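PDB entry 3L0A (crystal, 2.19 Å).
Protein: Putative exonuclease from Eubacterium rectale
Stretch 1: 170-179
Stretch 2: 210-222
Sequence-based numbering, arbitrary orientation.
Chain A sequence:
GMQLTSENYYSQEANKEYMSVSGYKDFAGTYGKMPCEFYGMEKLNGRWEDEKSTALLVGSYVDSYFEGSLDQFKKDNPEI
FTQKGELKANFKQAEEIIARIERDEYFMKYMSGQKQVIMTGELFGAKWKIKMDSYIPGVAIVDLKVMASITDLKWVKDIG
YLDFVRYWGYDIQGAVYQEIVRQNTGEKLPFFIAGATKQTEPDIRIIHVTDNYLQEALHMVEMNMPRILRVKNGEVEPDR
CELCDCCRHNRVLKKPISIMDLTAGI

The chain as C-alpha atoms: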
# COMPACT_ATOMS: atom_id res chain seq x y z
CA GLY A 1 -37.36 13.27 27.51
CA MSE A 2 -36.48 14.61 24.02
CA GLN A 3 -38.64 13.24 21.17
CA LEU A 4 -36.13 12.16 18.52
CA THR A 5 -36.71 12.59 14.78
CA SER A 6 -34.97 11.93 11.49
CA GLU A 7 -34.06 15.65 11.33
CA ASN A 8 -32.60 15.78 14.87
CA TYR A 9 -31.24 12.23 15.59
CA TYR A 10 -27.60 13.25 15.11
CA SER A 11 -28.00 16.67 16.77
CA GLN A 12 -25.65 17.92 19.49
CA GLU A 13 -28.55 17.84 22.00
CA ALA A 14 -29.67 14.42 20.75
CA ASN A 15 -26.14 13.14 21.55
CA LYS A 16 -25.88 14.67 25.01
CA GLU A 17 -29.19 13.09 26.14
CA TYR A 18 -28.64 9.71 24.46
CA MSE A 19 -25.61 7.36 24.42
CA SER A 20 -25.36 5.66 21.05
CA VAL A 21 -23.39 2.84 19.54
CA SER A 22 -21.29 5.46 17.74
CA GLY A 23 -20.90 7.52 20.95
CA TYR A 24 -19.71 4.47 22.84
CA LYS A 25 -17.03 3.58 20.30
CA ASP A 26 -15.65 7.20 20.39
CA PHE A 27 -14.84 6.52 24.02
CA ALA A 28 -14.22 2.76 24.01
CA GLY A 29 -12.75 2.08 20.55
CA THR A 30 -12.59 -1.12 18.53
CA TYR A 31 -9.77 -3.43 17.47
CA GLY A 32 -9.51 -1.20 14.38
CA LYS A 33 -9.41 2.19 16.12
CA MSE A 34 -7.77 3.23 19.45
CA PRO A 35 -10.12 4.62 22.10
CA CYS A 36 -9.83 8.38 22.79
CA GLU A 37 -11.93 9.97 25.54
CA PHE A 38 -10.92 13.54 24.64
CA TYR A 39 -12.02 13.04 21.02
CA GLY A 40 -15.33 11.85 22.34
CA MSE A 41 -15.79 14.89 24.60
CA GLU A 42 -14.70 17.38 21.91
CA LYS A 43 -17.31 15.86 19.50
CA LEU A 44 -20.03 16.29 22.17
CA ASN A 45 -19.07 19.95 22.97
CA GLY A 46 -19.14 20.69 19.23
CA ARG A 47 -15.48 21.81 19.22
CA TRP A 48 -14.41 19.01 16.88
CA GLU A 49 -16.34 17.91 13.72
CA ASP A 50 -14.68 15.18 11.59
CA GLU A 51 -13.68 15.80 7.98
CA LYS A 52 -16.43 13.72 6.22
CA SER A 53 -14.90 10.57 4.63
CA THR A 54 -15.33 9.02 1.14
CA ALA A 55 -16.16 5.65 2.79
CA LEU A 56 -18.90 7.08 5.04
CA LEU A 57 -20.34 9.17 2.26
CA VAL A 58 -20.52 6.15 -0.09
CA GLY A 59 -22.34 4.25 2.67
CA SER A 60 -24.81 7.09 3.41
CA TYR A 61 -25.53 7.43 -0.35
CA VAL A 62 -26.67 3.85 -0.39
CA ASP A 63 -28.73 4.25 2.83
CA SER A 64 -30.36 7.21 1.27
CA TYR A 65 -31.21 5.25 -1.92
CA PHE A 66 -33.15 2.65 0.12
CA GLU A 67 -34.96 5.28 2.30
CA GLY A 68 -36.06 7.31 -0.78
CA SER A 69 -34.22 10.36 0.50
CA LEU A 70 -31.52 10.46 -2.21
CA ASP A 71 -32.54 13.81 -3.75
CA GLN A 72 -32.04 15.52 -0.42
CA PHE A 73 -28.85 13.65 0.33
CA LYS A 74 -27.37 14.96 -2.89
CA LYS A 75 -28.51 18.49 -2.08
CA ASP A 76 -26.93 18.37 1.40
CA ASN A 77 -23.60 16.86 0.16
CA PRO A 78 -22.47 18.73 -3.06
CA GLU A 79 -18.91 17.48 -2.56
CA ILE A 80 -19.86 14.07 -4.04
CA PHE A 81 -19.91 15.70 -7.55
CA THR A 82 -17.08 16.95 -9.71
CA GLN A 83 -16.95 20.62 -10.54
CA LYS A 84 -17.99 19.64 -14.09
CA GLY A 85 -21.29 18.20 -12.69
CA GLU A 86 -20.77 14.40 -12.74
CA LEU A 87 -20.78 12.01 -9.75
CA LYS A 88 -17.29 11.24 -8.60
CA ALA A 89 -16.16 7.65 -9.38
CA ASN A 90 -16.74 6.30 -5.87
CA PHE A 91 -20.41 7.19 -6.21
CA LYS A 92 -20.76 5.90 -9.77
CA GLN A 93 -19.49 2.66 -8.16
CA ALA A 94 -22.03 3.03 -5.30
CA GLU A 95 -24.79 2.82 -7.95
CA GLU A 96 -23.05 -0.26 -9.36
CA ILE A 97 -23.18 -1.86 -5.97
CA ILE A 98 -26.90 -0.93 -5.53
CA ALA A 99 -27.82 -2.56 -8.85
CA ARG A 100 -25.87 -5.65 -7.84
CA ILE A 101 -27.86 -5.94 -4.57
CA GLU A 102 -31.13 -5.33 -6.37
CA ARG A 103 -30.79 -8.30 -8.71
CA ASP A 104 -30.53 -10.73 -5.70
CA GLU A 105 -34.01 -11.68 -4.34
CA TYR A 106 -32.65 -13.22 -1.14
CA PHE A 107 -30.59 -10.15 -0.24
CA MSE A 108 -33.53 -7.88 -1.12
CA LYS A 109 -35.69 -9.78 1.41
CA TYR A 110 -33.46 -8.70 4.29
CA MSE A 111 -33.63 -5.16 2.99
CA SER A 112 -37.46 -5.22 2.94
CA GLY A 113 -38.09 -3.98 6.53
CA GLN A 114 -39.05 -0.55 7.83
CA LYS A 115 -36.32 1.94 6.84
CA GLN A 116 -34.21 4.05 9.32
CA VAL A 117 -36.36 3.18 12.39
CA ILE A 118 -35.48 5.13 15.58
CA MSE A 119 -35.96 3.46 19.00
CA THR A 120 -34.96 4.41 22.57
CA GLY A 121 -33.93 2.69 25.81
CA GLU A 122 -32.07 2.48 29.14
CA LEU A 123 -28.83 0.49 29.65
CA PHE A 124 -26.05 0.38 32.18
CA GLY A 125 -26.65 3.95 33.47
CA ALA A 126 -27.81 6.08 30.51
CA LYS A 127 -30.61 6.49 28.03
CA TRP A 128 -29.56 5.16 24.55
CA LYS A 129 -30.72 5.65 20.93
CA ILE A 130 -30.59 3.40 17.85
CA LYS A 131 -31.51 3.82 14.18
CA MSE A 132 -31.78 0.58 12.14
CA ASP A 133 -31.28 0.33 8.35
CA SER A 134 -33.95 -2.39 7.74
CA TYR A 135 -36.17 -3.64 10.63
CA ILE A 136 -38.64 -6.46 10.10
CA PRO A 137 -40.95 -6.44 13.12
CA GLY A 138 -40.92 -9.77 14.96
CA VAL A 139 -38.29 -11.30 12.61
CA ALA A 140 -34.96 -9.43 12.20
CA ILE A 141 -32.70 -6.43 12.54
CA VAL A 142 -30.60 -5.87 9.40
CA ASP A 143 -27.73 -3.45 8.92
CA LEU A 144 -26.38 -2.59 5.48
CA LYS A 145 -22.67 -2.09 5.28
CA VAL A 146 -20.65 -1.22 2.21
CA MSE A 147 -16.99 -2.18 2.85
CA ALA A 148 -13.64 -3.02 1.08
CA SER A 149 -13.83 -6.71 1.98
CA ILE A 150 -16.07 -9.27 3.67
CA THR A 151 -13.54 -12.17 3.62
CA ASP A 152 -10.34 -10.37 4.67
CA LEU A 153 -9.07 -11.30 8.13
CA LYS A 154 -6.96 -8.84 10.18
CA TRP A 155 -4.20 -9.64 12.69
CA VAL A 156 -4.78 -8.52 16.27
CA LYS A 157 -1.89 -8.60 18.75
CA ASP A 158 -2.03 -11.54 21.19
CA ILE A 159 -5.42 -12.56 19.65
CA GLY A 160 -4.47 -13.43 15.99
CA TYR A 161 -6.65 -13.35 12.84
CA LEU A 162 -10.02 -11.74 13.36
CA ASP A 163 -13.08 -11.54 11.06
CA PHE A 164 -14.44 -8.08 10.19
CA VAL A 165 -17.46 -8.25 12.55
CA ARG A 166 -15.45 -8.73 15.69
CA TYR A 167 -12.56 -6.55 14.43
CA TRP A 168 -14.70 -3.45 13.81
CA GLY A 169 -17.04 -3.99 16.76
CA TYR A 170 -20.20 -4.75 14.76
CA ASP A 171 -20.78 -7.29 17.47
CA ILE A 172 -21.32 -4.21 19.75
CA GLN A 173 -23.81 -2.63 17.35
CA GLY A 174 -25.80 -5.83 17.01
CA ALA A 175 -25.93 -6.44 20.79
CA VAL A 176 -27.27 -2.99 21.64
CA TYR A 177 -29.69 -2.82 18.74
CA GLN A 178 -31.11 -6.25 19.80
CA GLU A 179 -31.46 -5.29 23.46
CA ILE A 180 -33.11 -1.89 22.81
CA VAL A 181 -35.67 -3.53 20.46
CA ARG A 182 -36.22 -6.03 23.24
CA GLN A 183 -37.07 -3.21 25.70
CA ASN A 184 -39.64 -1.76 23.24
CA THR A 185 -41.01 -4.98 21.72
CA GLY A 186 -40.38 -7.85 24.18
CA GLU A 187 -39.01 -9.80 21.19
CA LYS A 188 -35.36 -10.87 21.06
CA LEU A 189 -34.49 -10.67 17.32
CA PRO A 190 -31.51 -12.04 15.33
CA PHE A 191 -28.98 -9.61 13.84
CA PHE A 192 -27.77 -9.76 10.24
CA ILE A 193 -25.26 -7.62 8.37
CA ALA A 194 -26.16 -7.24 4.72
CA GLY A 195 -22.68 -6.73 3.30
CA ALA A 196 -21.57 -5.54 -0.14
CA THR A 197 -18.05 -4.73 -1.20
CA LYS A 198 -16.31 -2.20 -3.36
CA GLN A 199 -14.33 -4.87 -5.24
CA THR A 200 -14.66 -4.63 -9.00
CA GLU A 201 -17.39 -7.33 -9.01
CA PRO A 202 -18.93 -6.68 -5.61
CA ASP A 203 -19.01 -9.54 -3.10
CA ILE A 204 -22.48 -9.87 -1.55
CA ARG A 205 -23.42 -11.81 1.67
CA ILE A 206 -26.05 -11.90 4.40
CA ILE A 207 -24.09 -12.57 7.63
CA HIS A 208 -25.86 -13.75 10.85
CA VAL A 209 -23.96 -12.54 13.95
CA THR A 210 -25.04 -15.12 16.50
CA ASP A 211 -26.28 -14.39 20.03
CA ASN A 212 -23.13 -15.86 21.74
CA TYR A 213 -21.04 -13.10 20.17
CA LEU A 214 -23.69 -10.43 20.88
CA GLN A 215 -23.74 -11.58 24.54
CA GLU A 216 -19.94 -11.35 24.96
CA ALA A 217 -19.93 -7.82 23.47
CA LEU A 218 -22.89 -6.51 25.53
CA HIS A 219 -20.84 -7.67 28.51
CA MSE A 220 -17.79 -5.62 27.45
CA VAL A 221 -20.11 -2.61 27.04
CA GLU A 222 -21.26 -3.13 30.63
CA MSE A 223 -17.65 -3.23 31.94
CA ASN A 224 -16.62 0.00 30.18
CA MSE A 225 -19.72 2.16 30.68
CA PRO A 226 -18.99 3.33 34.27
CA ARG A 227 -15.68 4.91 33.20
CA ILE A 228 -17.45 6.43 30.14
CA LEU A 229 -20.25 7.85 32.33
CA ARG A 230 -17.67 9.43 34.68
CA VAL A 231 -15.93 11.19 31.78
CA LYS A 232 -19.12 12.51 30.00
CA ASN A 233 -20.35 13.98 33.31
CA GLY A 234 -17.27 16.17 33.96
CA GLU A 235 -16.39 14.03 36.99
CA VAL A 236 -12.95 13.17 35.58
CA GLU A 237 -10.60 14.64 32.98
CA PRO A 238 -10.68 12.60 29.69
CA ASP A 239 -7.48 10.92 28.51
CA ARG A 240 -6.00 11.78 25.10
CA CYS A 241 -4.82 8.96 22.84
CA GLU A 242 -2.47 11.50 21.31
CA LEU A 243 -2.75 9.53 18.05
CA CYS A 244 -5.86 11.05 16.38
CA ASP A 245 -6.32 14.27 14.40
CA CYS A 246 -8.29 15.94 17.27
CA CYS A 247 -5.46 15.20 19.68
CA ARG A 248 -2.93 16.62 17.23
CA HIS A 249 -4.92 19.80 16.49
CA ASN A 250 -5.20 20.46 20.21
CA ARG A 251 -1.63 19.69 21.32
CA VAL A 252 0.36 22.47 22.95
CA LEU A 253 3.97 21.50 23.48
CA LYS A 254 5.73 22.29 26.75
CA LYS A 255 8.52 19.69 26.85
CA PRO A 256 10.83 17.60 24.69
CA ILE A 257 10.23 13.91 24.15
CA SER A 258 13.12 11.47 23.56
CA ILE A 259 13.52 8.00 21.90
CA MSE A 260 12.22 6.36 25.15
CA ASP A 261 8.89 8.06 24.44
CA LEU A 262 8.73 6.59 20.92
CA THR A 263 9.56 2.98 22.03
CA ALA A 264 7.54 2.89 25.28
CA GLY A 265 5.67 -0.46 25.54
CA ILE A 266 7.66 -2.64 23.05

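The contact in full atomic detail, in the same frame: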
# COMPACT_ATOMS: atom_id res chain seq x y z
N TYR A 170 -18.80 -4.63 15.17
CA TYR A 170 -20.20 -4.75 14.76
C TYR A 170 -20.92 -5.75 15.64
O TYR A 170 -22.16 -5.84 15.62
CB TYR A 170 -20.35 -5.08 13.28
CG TYR A 170 -19.70 -4.02 12.39
CD1 TYR A 170 -19.86 -2.65 12.64
CD2 TYR A 170 -18.93 -4.38 11.28
CE1 TYR A 170 -19.21 -1.66 11.82
CE2 TYR A 170 -18.32 -3.43 10.48
CZ TYR A 170 -18.47 -2.08 10.75
OH TYR A 170 -17.88 -1.18 9.91
N ASP A 171 -20.16 -6.50 16.43
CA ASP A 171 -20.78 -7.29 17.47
C ASP A 171 -21.40 -6.35 18.51
O ASP A 171 -22.48 -6.62 18.96
CB ASP A 171 -19.84 -8.36 18.06
CG ASP A 171 -18.52 -7.81 18.54
OD1 ASP A 171 -18.19 -6.64 18.23
OD2 ASP A 171 -17.80 -8.59 19.21
N ILE A 172 -20.75 -5.22 18.82
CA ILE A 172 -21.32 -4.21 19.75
C ILE A 172 -22.63 -3.64 19.18
O ILE A 172 -23.68 -3.66 19.82
CB ILE A 172 -20.36 -3.01 20.03
CG1 ILE A 172 -18.91 -3.44 20.43
CG2 ILE A 172 -20.94 -2.09 21.09
CD1 ILE A 172 -18.72 -3.92 21.87
N GLN A 173 -22.60 -3.17 17.95
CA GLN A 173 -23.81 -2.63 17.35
C GLN A 173 -25.00 -3.60 17.40
O GLN A 173 -26.11 -3.22 17.78
CB GLN A 173 -23.55 -2.22 15.90
CG GLN A 173 -24.74 -1.53 15.21
CD GLN A 173 -24.42 -1.17 13.79
OE1 GLN A 173 -23.80 -1.96 13.10
NE2 GLN A 173 -24.81 0.03 13.34
N GLY A 174 -24.76 -4.84 17.00
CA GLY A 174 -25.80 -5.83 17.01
C GLY A 174 -26.40 -6.06 18.39
O GLY A 174 -27.62 -6.09 18.52
N ALA A 175 -25.53 -6.19 19.40
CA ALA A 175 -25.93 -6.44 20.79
C ALA A 175 -26.85 -5.38 21.35
O ALA A 175 -27.86 -5.73 22.00
CB ALA A 175 -24.74 -6.61 21.68
N VAL A 176 -26.52 -4.12 21.10
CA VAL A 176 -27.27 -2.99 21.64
C VAL A 176 -28.58 -2.87 20.90
O VAL A 176 -29.65 -2.86 21.51
CB VAL A 176 -26.49 -1.67 21.50
CG1 VAL A 176 -27.39 -0.47 21.76
CG2 VAL A 176 -25.31 -1.67 22.45
N TYR A 177 -28.50 -2.86 19.58
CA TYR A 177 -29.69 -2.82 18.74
C TYR A 177 -30.72 -3.88 19.19
O TYR A 177 -31.86 -3.54 19.46
CB TYR A 177 -29.33 -3.04 17.26
CG TYR A 177 -28.78 -1.81 16.51
CD1 TYR A 177 -28.00 -0.85 17.15
CD2 TYR A 177 -29.00 -1.66 15.16
CE1 TYR A 177 -27.52 0.24 16.47
CE2 TYR A 177 -28.52 -0.56 14.47
CZ TYR A 177 -27.76 0.39 15.14
OH TYR A 177 -27.24 1.47 14.46
N GLN A 178 -30.29 -5.14 19.32
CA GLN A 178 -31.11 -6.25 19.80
C GLN A 178 -31.80 -5.99 21.14
O GLN A 178 -33.03 -6.22 21.31
CB GLN A 178 -30.24 -7.52 19.93
CG GLN A 178 -31.00 -8.84 20.24
CD GLN A 178 -30.07 -10.06 20.30
OE1 GLN A 178 -29.16 -10.11 21.13
NE2 GLN A 178 -30.30 -11.04 19.41
N GLU A 179 -31.00 -5.56 22.11
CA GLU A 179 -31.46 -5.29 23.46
C GLU A 179 -32.44 -4.13 23.51
O GLU A 179 -33.44 -4.24 24.22
CB GLU A 179 -30.27 -5.03 24.39
CG GLU A 179 -30.57 -4.44 25.78
CD GLU A 179 -31.56 -5.25 26.61
OE1 GLU A 179 -31.80 -6.45 26.33
OE2 GLU A 179 -32.09 -4.66 27.58
N THR A 210 -24.27 -14.34 15.58
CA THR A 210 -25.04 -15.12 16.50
C THR A 210 -25.04 -14.59 17.94
O THR A 210 -24.21 -13.80 18.32
CB THR A 210 -24.61 -16.61 16.43
OG1 THR A 210 -23.19 -16.70 16.43
CG2 THR A 210 -25.12 -17.25 15.13
N ASP A 211 -26.03 -15.00 18.72
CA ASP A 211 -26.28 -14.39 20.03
C ASP A 211 -25.16 -14.63 21.05
O ASP A 211 -25.02 -13.84 21.97
CB ASP A 211 -27.64 -14.82 20.60
CG ASP A 211 -28.85 -14.36 19.74
OD1 ASP A 211 -28.70 -13.48 18.88
OD2 ASP A 211 -29.98 -14.89 19.93
N ASN A 212 -24.36 -15.69 20.89
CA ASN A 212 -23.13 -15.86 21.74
C ASN A 212 -22.11 -14.75 21.64
O ASN A 212 -21.45 -14.43 22.61
CB ASN A 212 -22.40 -17.21 21.50
CG ASN A 212 -21.99 -17.45 20.01
OD1 ASN A 212 -22.72 -17.12 19.06
ND2 ASN A 212 -20.84 -18.09 19.83
N TYR A 213 -21.96 -14.20 20.44
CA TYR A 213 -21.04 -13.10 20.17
C TYR A 213 -21.66 -11.77 20.64
O TYR A 213 -20.96 -10.92 21.24
CB TYR A 213 -20.69 -13.05 18.67
CG TYR A 213 -19.89 -14.26 18.22
CD1 TYR A 213 -18.61 -14.51 18.74
CD2 TYR A 213 -20.41 -15.17 17.28
CE1 TYR A 213 -17.86 -15.63 18.34
CE2 TYR A 213 -19.67 -16.29 16.88
CZ TYR A 213 -18.39 -16.52 17.42
OH TYR A 213 -17.66 -17.64 17.03
N LEU A 214 -22.98 -11.61 20.43
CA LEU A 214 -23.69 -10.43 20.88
C LEU A 214 -23.61 -10.37 22.39
O LEU A 214 -23.34 -9.30 22.94
CB LEU A 214 -25.16 -10.44 20.45
CG LEU A 214 -25.45 -10.52 18.95
CD1 LEU A 214 -26.93 -10.23 18.64
CD2 LEU A 214 -24.56 -9.60 18.15
N GLN A 215 -23.81 -11.50 23.07
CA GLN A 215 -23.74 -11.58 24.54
C GLN A 215 -22.38 -11.20 25.08
O GLN A 215 -22.32 -10.48 26.07
CB GLN A 215 -24.12 -12.98 25.07
N GLU A 216 -21.29 -11.69 24.48
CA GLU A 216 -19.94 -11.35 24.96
C GLU A 216 -19.63 -9.86 24.79
O GLU A 216 -18.91 -9.28 25.61
CB GLU A 216 -18.83 -12.23 24.33
CG GLU A 216 -18.68 -13.65 25.00
N ALA A 217 -20.17 -9.24 23.74
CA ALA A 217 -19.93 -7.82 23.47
C ALA A 217 -20.77 -6.89 24.34
O ALA A 217 -20.32 -5.81 24.70
CB ALA A 217 -20.17 -7.50 22.00
N LEU A 218 -22.01 -7.31 24.66
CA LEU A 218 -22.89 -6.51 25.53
C LEU A 218 -22.30 -6.49 26.92
O LEU A 218 -22.46 -5.52 27.65
CB LEU A 218 -24.32 -7.06 25.54
CG LEU A 218 -25.42 -6.20 26.18
CD1 LEU A 218 -25.69 -4.95 25.35
CD2 LEU A 218 -26.72 -7.02 26.38
N HIS A 219 -21.59 -7.57 27.25
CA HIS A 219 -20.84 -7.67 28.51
C HIS A 219 -19.71 -6.64 28.56
O HIS A 219 -19.63 -5.86 29.50
CB HIS A 219 -20.29 -9.10 28.73
CG HIS A 219 -19.52 -9.25 30.00
ND1 HIS A 219 -20.13 -9.40 31.23
CD2 HIS A 219 -18.18 -9.25 30.24
CE1 HIS A 219 -19.20 -9.49 32.17
NE2 HIS A 219 -18.01 -9.40 31.59
N MSE A 220 -18.85 -6.63 27.55
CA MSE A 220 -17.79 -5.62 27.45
C MSE A 220 -18.31 -4.18 27.55
O MSE A 220 -17.67 -3.33 28.17
CB MSE A 220 -16.99 -5.80 26.15
CG MSE A 220 -15.92 -6.93 26.20
SE MSE A 220 -14.73 -6.80 27.78
CE MSE A 220 -13.70 -5.20 27.23
N VAL A 221 -19.46 -3.92 26.93
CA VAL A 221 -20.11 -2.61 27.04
C VAL A 221 -20.39 -2.29 28.50
O VAL A 221 -20.03 -1.21 28.97
CB VAL A 221 -21.43 -2.56 26.24
CG1 VAL A 221 -22.15 -1.25 26.50
CG2 VAL A 221 -21.14 -2.72 24.77
N GLU A 222 -21.00 -3.25 29.19
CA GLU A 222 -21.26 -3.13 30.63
C GLU A 222 -20.02 -2.81 31.45
O GLU A 222 -20.11 -1.99 32.36
CB GLU A 222 -21.91 -4.42 31.18
CG GLU A 222 -22.45 -4.31 32.64
CD GLU A 222 -23.18 -5.58 33.11
OE1 GLU A 222 -23.13 -6.59 32.36
OE2 GLU A 222 -23.82 -5.56 34.21
O HOH W 1 -18.47 -10.59 20.54

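Two helices, 170-179 and 211-222, pack at right angles: their N-to-C directions differ by 90° and their axes approach to 8.1 Å. Small residues, A175, G174 and A217, lie at this close crossing alongside L214. The CA atoms of A175 and L214 lie 4.6 Å apart and those of I172 and A217 5.4 Å apart, so the two backbones come close at these points. A175 points its CB toward the second helix, where it lies 3.3 Å from the carbonyl O of L214, 4.0 Å from CB of L214 and 3.9 Å from CB of L218. The methyl group thus rests directly on the backbone of the opposing turn. That carbonyl remains engaged in its own helix, accepting the backbone hydrogen bond from L218 N at 2.9 Å.

L214 has the largest area covered in the contact. Its side chain, with chi1 m and chi2 t, is a knob in the hole formed by D171, G174, A175 and Q178, one face of the first helix. Its CD2 reaches 3.7 Å from the carbonyl O of D171 and 4.0 Å from the backbone C of G174, while its CD1 lies 3.3 Å from OE1 of Q178. Glycine at position 174 leaves room for this leucine: an ideal CB there would point toward the second helix and stand only 3.1 Å from CD2 of L214, a tight approach.

Further along the second helix, the apolar surface continues through A217, L218 and V221, at spacings of three and four residues that keep them on the side facing the first helix. I172 leaves its backbone sideways, but its end comes nearer: CD1 lies 3.9 Å from CB of A217 and 3.8 Å from the carbonyl O of A217, and its other branch places CG2 3.7 Å from CG2 of V221. L218 likewise starts sideways and brings its end closer; its CD1 makes a looser contact with CG2 of V176 at 4.4 Å.

Polar groups border this apolar patch. Q178 of the first helix, with chi1 and chi2 both t, reaches D211 at the start of the second. Q178 NE2 donates to D211 OD1 at 3.0 Å, with an N-H...O angle of 165°, a well-aligned hydrogen bond and the only direct one between the stretches. D211 begins sideways and its end comes nearer to meet the amide.

D171 forms another polar border. Its CB points toward the second helix, and OD2 packs 3.8 Å from CB of A217. A water bridges the helices here, donating to OD2 of D171 at 2.5 Å and to the carbonyl O of Y213 at 2.6 Å; it links two acceptors that could not bond to each other directly. The other carboxylate oxygen, OD1 of D171, accepts a weak hydrogen bond from the backbone N of I172 at 3.0 Å, with an angle of 124°. Together the two stretches bury 546 Å², counting both sides.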